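Local atomic coordinates of LPG0439 HIT-related domain-containing protein (Legionella pneumophila subsp. pneumophila, PDB entry 5L0L), a protein that is of unknown function but contains a HIT-like domain of the histidine-triad superfamily and is probably anchored in a membrane. Residues Gly1-Tyr10 with Gly114-Pro124. Numbering follows the deposited sequence.
Sequences GKKEFLKHEY and GVTLIGSEEEP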
ATOM      1  N   GLY A   1       3.829  -4.956  27.232  1.00 57.33           N
ATOM      2  CA  GLY A   1       4.064  -6.054  26.229  1.00 54.76           C
ATOM      3  C   GLY A   1       2.843  -6.501  25.410  1.00 51.93           C
ATOM      4  O   GLY A   1       2.534  -7.699  25.342  1.00 54.25           O
ATOM      5  N   LYS A   2       2.155  -5.550  24.774  1.00 47.13           N
ATOM      6  CA  LYS A   2       0.955  -5.847  23.995  1.00 42.00           C
ATOM      7  C   LYS A   2       1.322  -6.449  22.636  1.00 38.04           C
ATOM      8  O   LYS A   2       0.588  -7.281  22.138  1.00 36.32           O
ATOM      9  CB  LYS A   2       0.094  -4.595  23.797  1.00 42.29           C
ATOM     10  CG  LYS A   2      -0.528  -4.043  25.075  1.00 45.78           C
ATOM     11  CD  LYS A   2      -1.720  -4.850  25.599  1.00 46.16           C
ATOM     12  CE  LYS A   2      -2.884  -4.873  24.600  1.00 43.57           C
ATOM     13  NZ  LYS A   2      -4.076  -5.615  25.096  1.00 43.75           N
ATOM     14  N   LYS A   3       2.445  -6.031  22.056  1.00 36.15           N
ATOM     15  CA  LYS A   3       2.935  -6.553  20.768  1.00 35.43           C
ATOM     16  C   LYS A   3       4.218  -7.370  20.945  1.00 35.44           C
ATOM     17  O   LYS A   3       5.185  -6.839  21.470  1.00 36.94           O
ATOM     18  CB  LYS A   3       3.213  -5.378  19.831  1.00 36.43           C
ATOM     19  CG  LYS A   3       3.550  -5.780  18.409  1.00 36.88           C
ATOM     20  CD  LYS A   3       3.462  -4.593  17.448  1.00 38.53           C
ATOM     21  CE  LYS A   3       4.756  -3.825  17.386  1.00 41.53           C
ATOM     22  NZ  LYS A   3       4.794  -2.996  16.146  1.00 44.62           N
ATOM     23  N   GLU A   4       4.213  -8.645  20.552  1.00 33.45           N
ATOM     24  CA  GLU A   4       5.359  -9.544  20.738  1.00 34.69           C
ATOM     25  C   GLU A   4       5.782 -10.159  19.414  1.00 31.76           C
ATOM     26  O   GLU A   4       4.944 -10.384  18.519  1.00 29.03           O
ATOM     27  CB  GLU A   4       5.049 -10.692  21.707  1.00 37.88           C
ATOM     28  CG  GLU A   4       4.739 -10.273  23.164  1.00 43.03           C
ATOM     29  CD  GLU A   4       5.940  -9.870  24.024  1.00 49.05           C
ATOM     30  OE1 GLU A   4       7.024 -10.516  23.971  1.00 53.12           O
ATOM     31  OE2 GLU A   4       5.792  -8.891  24.819  1.00 53.81           O
ATOM     32  N   PHE A   5       7.077 -10.436  19.307  1.00 31.64           N
ATOM     33  CA  PHE A   5       7.653 -11.083  18.135  1.00 31.34           C
ATOM     34  C   PHE A   5       8.033 -12.521  18.429  1.00 32.26           C
ATOM     35  O   PHE A   5       8.729 -12.802  19.419  1.00 33.80           O
ATOM     36  CB  PHE A   5       8.866 -10.310  17.673  1.00 32.31           C
ATOM     37  CG  PHE A   5       8.534  -8.949  17.156  1.00 32.44           C
ATOM     38  CD1 PHE A   5       8.167  -8.768  15.827  1.00 31.54           C
ATOM     39  CD2 PHE A   5       8.549  -7.844  18.005  1.00 34.02           C
ATOM     40  CE1 PHE A   5       7.857  -7.505  15.343  1.00 32.81           C
ATOM     41  CE2 PHE A   5       8.228  -6.572  17.529  1.00 35.01           C
ATOM     42  CZ  PHE A   5       7.884  -6.399  16.195  1.00 34.42           C
ATOM     43  N   LEU A   6       7.601 -13.433  17.563  1.00 31.64           N
ATOM     44  CA  LEU A   6       7.987 -14.834  17.675  1.00 33.96           C
ATOM     45  C   LEU A   6       9.506 -14.990  17.567  1.00 36.62           C
ATOM     46  O   LEU A   6      10.155 -14.335  16.745  1.00 35.39           O
ATOM     47  CB  LEU A   6       7.320 -15.681  16.588  1.00 33.00           C
ATOM     48  CG  LEU A   6       7.446 -17.205  16.730  1.00 34.52           C
ATOM     49  CD1 LEU A   6       6.549 -17.734  17.840  1.00 36.36           C
ATOM     50  CD2 LEU A   6       7.140 -17.904  15.415  1.00 34.37           C
ATOM     51  N   LYS A   7      10.064 -15.833  18.428  1.00 41.47           N
ATOM     52  CA  LYS A   7      11.475 -16.253  18.312  1.00 45.59           C
ATOM     53  C   LYS A   7      11.454 -17.675  17.805  1.00 45.15           C
ATOM     54  O   LYS A   7      10.901 -18.552  18.466  1.00 45.29           O
ATOM     55  CB  LYS A   7      12.205 -16.178  19.658  1.00 51.74           C
ATOM     56  CG  LYS A   7      12.864 -14.836  19.972  1.00 56.38           C
ATOM     57  CD  LYS A   7      11.852 -13.810  20.469  1.00 57.80           C
ATOM     58  CE  LYS A   7      12.381 -12.377  20.408  1.00 60.51           C
ATOM     59  NZ  LYS A   7      11.290 -11.397  20.695  1.00 59.29           N
ATOM     60  N   HIS A   8      12.037 -17.892  16.628  1.00 45.56           N
ATOM     61  CA  HIS A   8      11.949 -19.175  15.932  1.00 47.08           C
ATOM     62  C   HIS A   8      13.019 -19.332  14.837  1.00 48.05           C
ATOM     63  O   HIS A   8      13.412 -18.364  14.194  1.00 46.61           O
ATOM     64  CB  HIS A   8      10.559 -19.350  15.317  1.00 46.51           C
ATOM     65  CG  HIS A   8      10.304 -20.731  14.798  1.00 48.78           C
ATOM     66  ND1 HIS A   8      10.460 -21.068  13.468  1.00 49.67           N
ATOM     67  CD2 HIS A   8       9.942 -21.868  15.434  1.00 51.21           C
ATOM     68  CE1 HIS A   8      10.184 -22.350  13.307  1.00 50.57           C
ATOM     69  NE2 HIS A   8       9.867 -22.857  14.484  1.00 52.72           N
ATOM     70  N   GLU A   9      13.463 -20.573  14.644  1.00 50.44           N
ATOM     71  CA  GLU A   9      14.509 -20.947  13.686  1.00 51.77           C
ATOM     72  C   GLU A   9      13.836 -21.635  12.485  1.00 50.08           C
ATOM     73  O   GLU A   9      13.209 -22.682  12.650  1.00 49.77           O
ATOM     74  CB  GLU A   9      15.506 -21.886  14.392  1.00 56.29           C
ATOM     75  CG  GLU A   9      16.358 -22.799  13.513  1.00 59.01           C
ATOM     76  CD  GLU A   9      17.593 -22.112  12.962  1.00 62.75           C
ATOM     77  OE1 GLU A   9      17.441 -21.043  12.318  1.00 63.91           O
ATOM     78  OE2 GLU A   9      18.709 -22.653  13.164  1.00 64.39           O
ATOM     79  N   TYR A  10      13.949 -21.037  11.296  1.00 48.68           N
ATOM     80  CA  TYR A  10      13.357 -21.593  10.066  1.00 48.77           C
ATOM     81  C   TYR A  10      14.439 -22.321   9.255  1.00 51.76           C
ATOM     82  O   TYR A  10      15.576 -21.851   9.176  1.00 51.98           O
ATOM     83  CB  TYR A  10      12.710 -20.470   9.218  1.00 47.01           C
ATOM     84  CG  TYR A  10      11.646 -19.659   9.963  1.00 43.96           C
ATOM     85  CD1 TYR A  10      12.005 -18.553  10.750  1.00 42.18           C
ATOM     86  CD2 TYR A  10      10.285 -20.015   9.902  1.00 42.70           C
ATOM     87  CE1 TYR A  10      11.045 -17.827  11.444  1.00 39.83           C
ATOM     88  CE2 TYR A  10       9.314 -19.285  10.593  1.00 41.07           C
ATOM     89  CZ  TYR A  10       9.701 -18.199  11.361  1.00 39.40           C
ATOM     90  OH  TYR A  10       8.761 -17.478  12.046  1.00 37.47           O
ATOM     91  N   GLY A 114      -4.641 -10.518  25.470  1.00 28.53           N
ATOM     92  CA  GLY A 114      -4.571  -9.265  24.733  1.00 28.01           C
ATOM     93  C   GLY A 114      -3.282  -9.033  23.947  1.00 27.10           C
ATOM     94  O   GLY A 114      -2.975  -7.893  23.588  1.00 26.93           O
ATOM     95  N   VAL A 115      -2.533 -10.101  23.672  1.00 25.85           N
ATOM     96  CA  VAL A 115      -1.243  -9.988  23.035  1.00 25.56           C
ATOM     97  C   VAL A 115      -1.379 -10.244  21.516  1.00 24.30           C
ATOM     98  O   VAL A 115      -2.039 -11.199  21.087  1.00 23.39           O
ATOM     99  CB  VAL A 115      -0.224 -10.976  23.649  1.00 26.25           C
ATOM    100  CG1 VAL A 115       1.090 -10.984  22.879  1.00 26.66           C
ATOM    101  CG2 VAL A 115       0.025 -10.659  25.126  1.00 27.69           C
ATOM    102  N   THR A 116      -0.760  -9.353  20.744  1.00 24.13           N
ATOM    103  CA  THR A 116      -0.640  -9.479  19.302  1.00 24.07           C
ATOM    104  C   THR A 116       0.742 -10.096  19.020  1.00 24.33           C
ATOM    105  O   THR A 116       1.772  -9.544  19.440  1.00 25.51           O
ATOM    106  CB  THR A 116      -0.761  -8.103  18.623  1.00 24.91           C
ATOM    107  OG1 THR A 116      -2.060  -7.537  18.866  1.00 25.03           O
ATOM    108  CG2 THR A 116      -0.534  -8.214  17.136  1.00 25.02           C
ATOM    109  N   LEU A 117       0.764 -11.243  18.343  1.00 23.81           N
ATOM    110  CA  LEU A 117       1.991 -11.970  18.076  1.00 24.02           C
ATOM    111  C   LEU A 117       2.381 -11.799  16.595  1.00 23.79           C
ATOM    112  O   LEU A 117       1.530 -11.984  15.730  1.00 22.74           O
ATOM    113  CB  LEU A 117       1.775 -13.453  18.362  1.00 24.42           C
ATOM    114  CG  LEU A 117       2.979 -14.388  18.173  1.00 25.54           C
ATOM    115  CD1 LEU A 117       4.126 -13.944  19.073  1.00 26.91           C
ATOM    116  CD2 LEU A 117       2.597 -15.841  18.416  1.00 26.67           C
ATOM    117  N   ILE A 118       3.641 -11.443  16.346  1.00 24.47           N
ATOM    118  CA  ILE A 118       4.170 -11.175  14.993  1.00 25.14           C
ATOM    119  C   ILE A 118       5.103 -12.324  14.663  1.00 25.44           C
ATOM    120  O   ILE A 118       6.155 -12.493  15.314  1.00 25.39           O
ATOM    121  CB  ILE A 118       4.979  -9.870  14.953  1.00 26.61           C
ATOM    122  CG1 ILE A 118       4.160  -8.686  15.485  1.00 27.87           C
ATOM    123  CG2 ILE A 118       5.518  -9.581  13.536  1.00 27.02           C
ATOM    124  CD1 ILE A 118       2.877  -8.458  14.763  1.00 28.02           C
ATOM    125  N   GLY A 119       4.717 -13.113  13.664  1.00 25.58           N
ATOM    126  CA  GLY A 119       5.435 -14.292  13.250  1.00 26.84           C
ATOM    127  C   GLY A 119       4.693 -15.541  13.646  1.00 28.18           C
ATOM    128  O   GLY A 119       3.999 -15.558  14.659  1.00 28.34           O
ATOM    129  N   SER A 120       4.822 -16.579  12.828  1.00 29.72           N
ATOM    130  CA  SER A 120       4.285 -17.908  13.135  1.00 32.38           C
ATOM    131  C   SER A 120       5.311 -18.964  12.737  1.00 35.25           C
ATOM    132  O   SER A 120       6.247 -18.688  11.989  1.00 33.93           O
ATOM    133  CB  SER A 120       2.965 -18.189  12.397  1.00 32.86           C
ATOM    134  OG  SER A 120       3.163 -18.361  10.997  1.00 33.25           O
ATOM    135  N   GLU A 121       5.082 -20.178  13.228  1.00 40.66           N
ATOM    136  CA  GLU A 121       5.934 -21.342  12.957  1.00 45.43           C
ATOM    137  C   GLU A 121       5.950 -21.640  11.452  1.00 45.32           C
ATOM    138  O   GLU A 121       7.003 -21.952  10.895  1.00 46.03           O
ATOM    139  CB  GLU A 121       5.423 -22.589  13.707  1.00 51.37           C
ATOM    140  CG  GLU A 121       5.172 -22.458  15.216  1.00 55.43           C
ATOM    141  CD  GLU A 121       6.390 -22.766  16.072  1.00 60.48           C
ATOM    142  OE1 GLU A 121       6.709 -23.964  16.276  1.00 64.98           O
ATOM    143  OE2 GLU A 121       7.011 -21.804  16.576  1.00 64.15           O
ATOM    144  N   GLU A 122       4.784 -21.502  10.804  1.00 45.19           N
ATOM    145  CA  GLU A 122       4.623 -21.786   9.357  1.00 45.25           C
ATOM    146  C   GLU A 122       5.124 -20.664   8.456  1.00 40.90           C
ATOM    147  O   GLU A 122       5.529 -20.909   7.326  1.00 40.60           O
ATOM    148  CB  GLU A 122       3.152 -22.039   8.992  1.00 49.64           C
ATOM    149  CG  GLU A 122       2.423 -23.055   9.867  1.00 54.71           C
ATOM    150  CD  GLU A 122       1.525 -22.398  10.907  1.00 57.22           C
ATOM    151  OE1 GLU A 122       0.296 -22.326  10.646  1.00 61.92           O
ATOM    152  OE2 GLU A 122       2.038 -21.943  11.970  1.00 56.65           O
ATOM    153  N   GLU A 123       5.081 -19.428   8.950  1.00 36.79           N
ATOM    154  CA  GLU A 123       5.395 -18.279   8.120  1.00 34.58           C
ATOM    155  C   GLU A 123       6.070 -17.170   8.953  1.00 31.16           C
ATOM    156  O   GLU A 123       5.443 -16.610   9.865  1.00 30.42           O
ATOM    157  CB  GLU A 123       4.076 -17.795   7.487  1.00 36.22           C
ATOM    158  CG  GLU A 123       4.194 -16.579   6.584  1.00 37.67           C
ATOM    159  CD  GLU A 123       2.921 -16.300   5.794  1.00 39.88           C
ATOM    160  OE1 GLU A 123       2.041 -17.198   5.683  1.00 43.45           O
ATOM    161  OE2 GLU A 123       2.796 -15.176   5.277  1.00 40.20           O
ATOM    162  N   PRO A 124       7.333 -16.842   8.649  1.00 28.69           N
ATOM    163  CA  PRO A 124       7.917 -15.699   9.361  1.00 27.16           C
ATOM    164  C   PRO A 124       7.214 -14.412   8.939  1.00 25.23           C
ATOM    165  O   PRO A 124       6.667 -14.345   7.823  1.00 25.05           O
ATOM    166  CB  PRO A 124       9.365 -15.682   8.896  1.00 28.43           C
ATOM    167  CG  PRO A 124       9.368 -16.401   7.588  1.00 29.05           C
ATOM    168  CD  PRO A 124       8.280 -17.438   7.689  1.00 29.06           C
TER
HETATM  169  O   HOH W   1      -2.250  -6.359  21.342  1.00 22.39           O
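A parallel strand pair at the edge of a small three-stranded mixed sheet sets strand 3-5 beside strand 115-118, the two strand axes inclined by 29°. Four backbone hydrogen bonds define the register: Thr-116 N to Lys-2 O, Glu-4 N to Thr-116 O, Ile-118 N to Glu-4 O and Leu-6 N to Ile-118 O. On one face, the Phe-5 and Ile-118 side chains lie alongside each other and point the same way, with CD1 of Phe-5 3.5 Å from CB of Ile-118. Glu-4 and Leu-117 share the other face, and Glu-4 CG also meets Val-115 CG1 at 3.7 Å.

At the start of the pair, bends at chi2 (-75°) and chi3 (-62°) curl the Lys-2 chain back until its NZ donates to Gly-114 O (2.9 Å), while Asp-136 of the second subunit forms a salt bridge with the same ammonium. A water bridges Lys-2 O, Gly-114 O and Thr-116 OG1.

Past the strands, Leu-6 CD2 reaches the Ser-120 backbone (3.4 Å to its C). The Tyr-10 hydroxyl donates to Ser-120 O (2.8 Å), approaching from above the carbonyl plane, and also bonds Asn-68. Pro-124 CB sits over one face of the Tyr-10 ring in a CH-pi contact, 3.9 Å from the centroid, and His-8 ND1 lies above the centre of the opposite face. The chain turns here through an ST motif, Glu-123 N donating to Ser-120 OG (3.0 Å). Together these contacts dock segment 1-10 as an edge strand beside a beta hairpin, 107-110 with 115-118, of the HIT-related region.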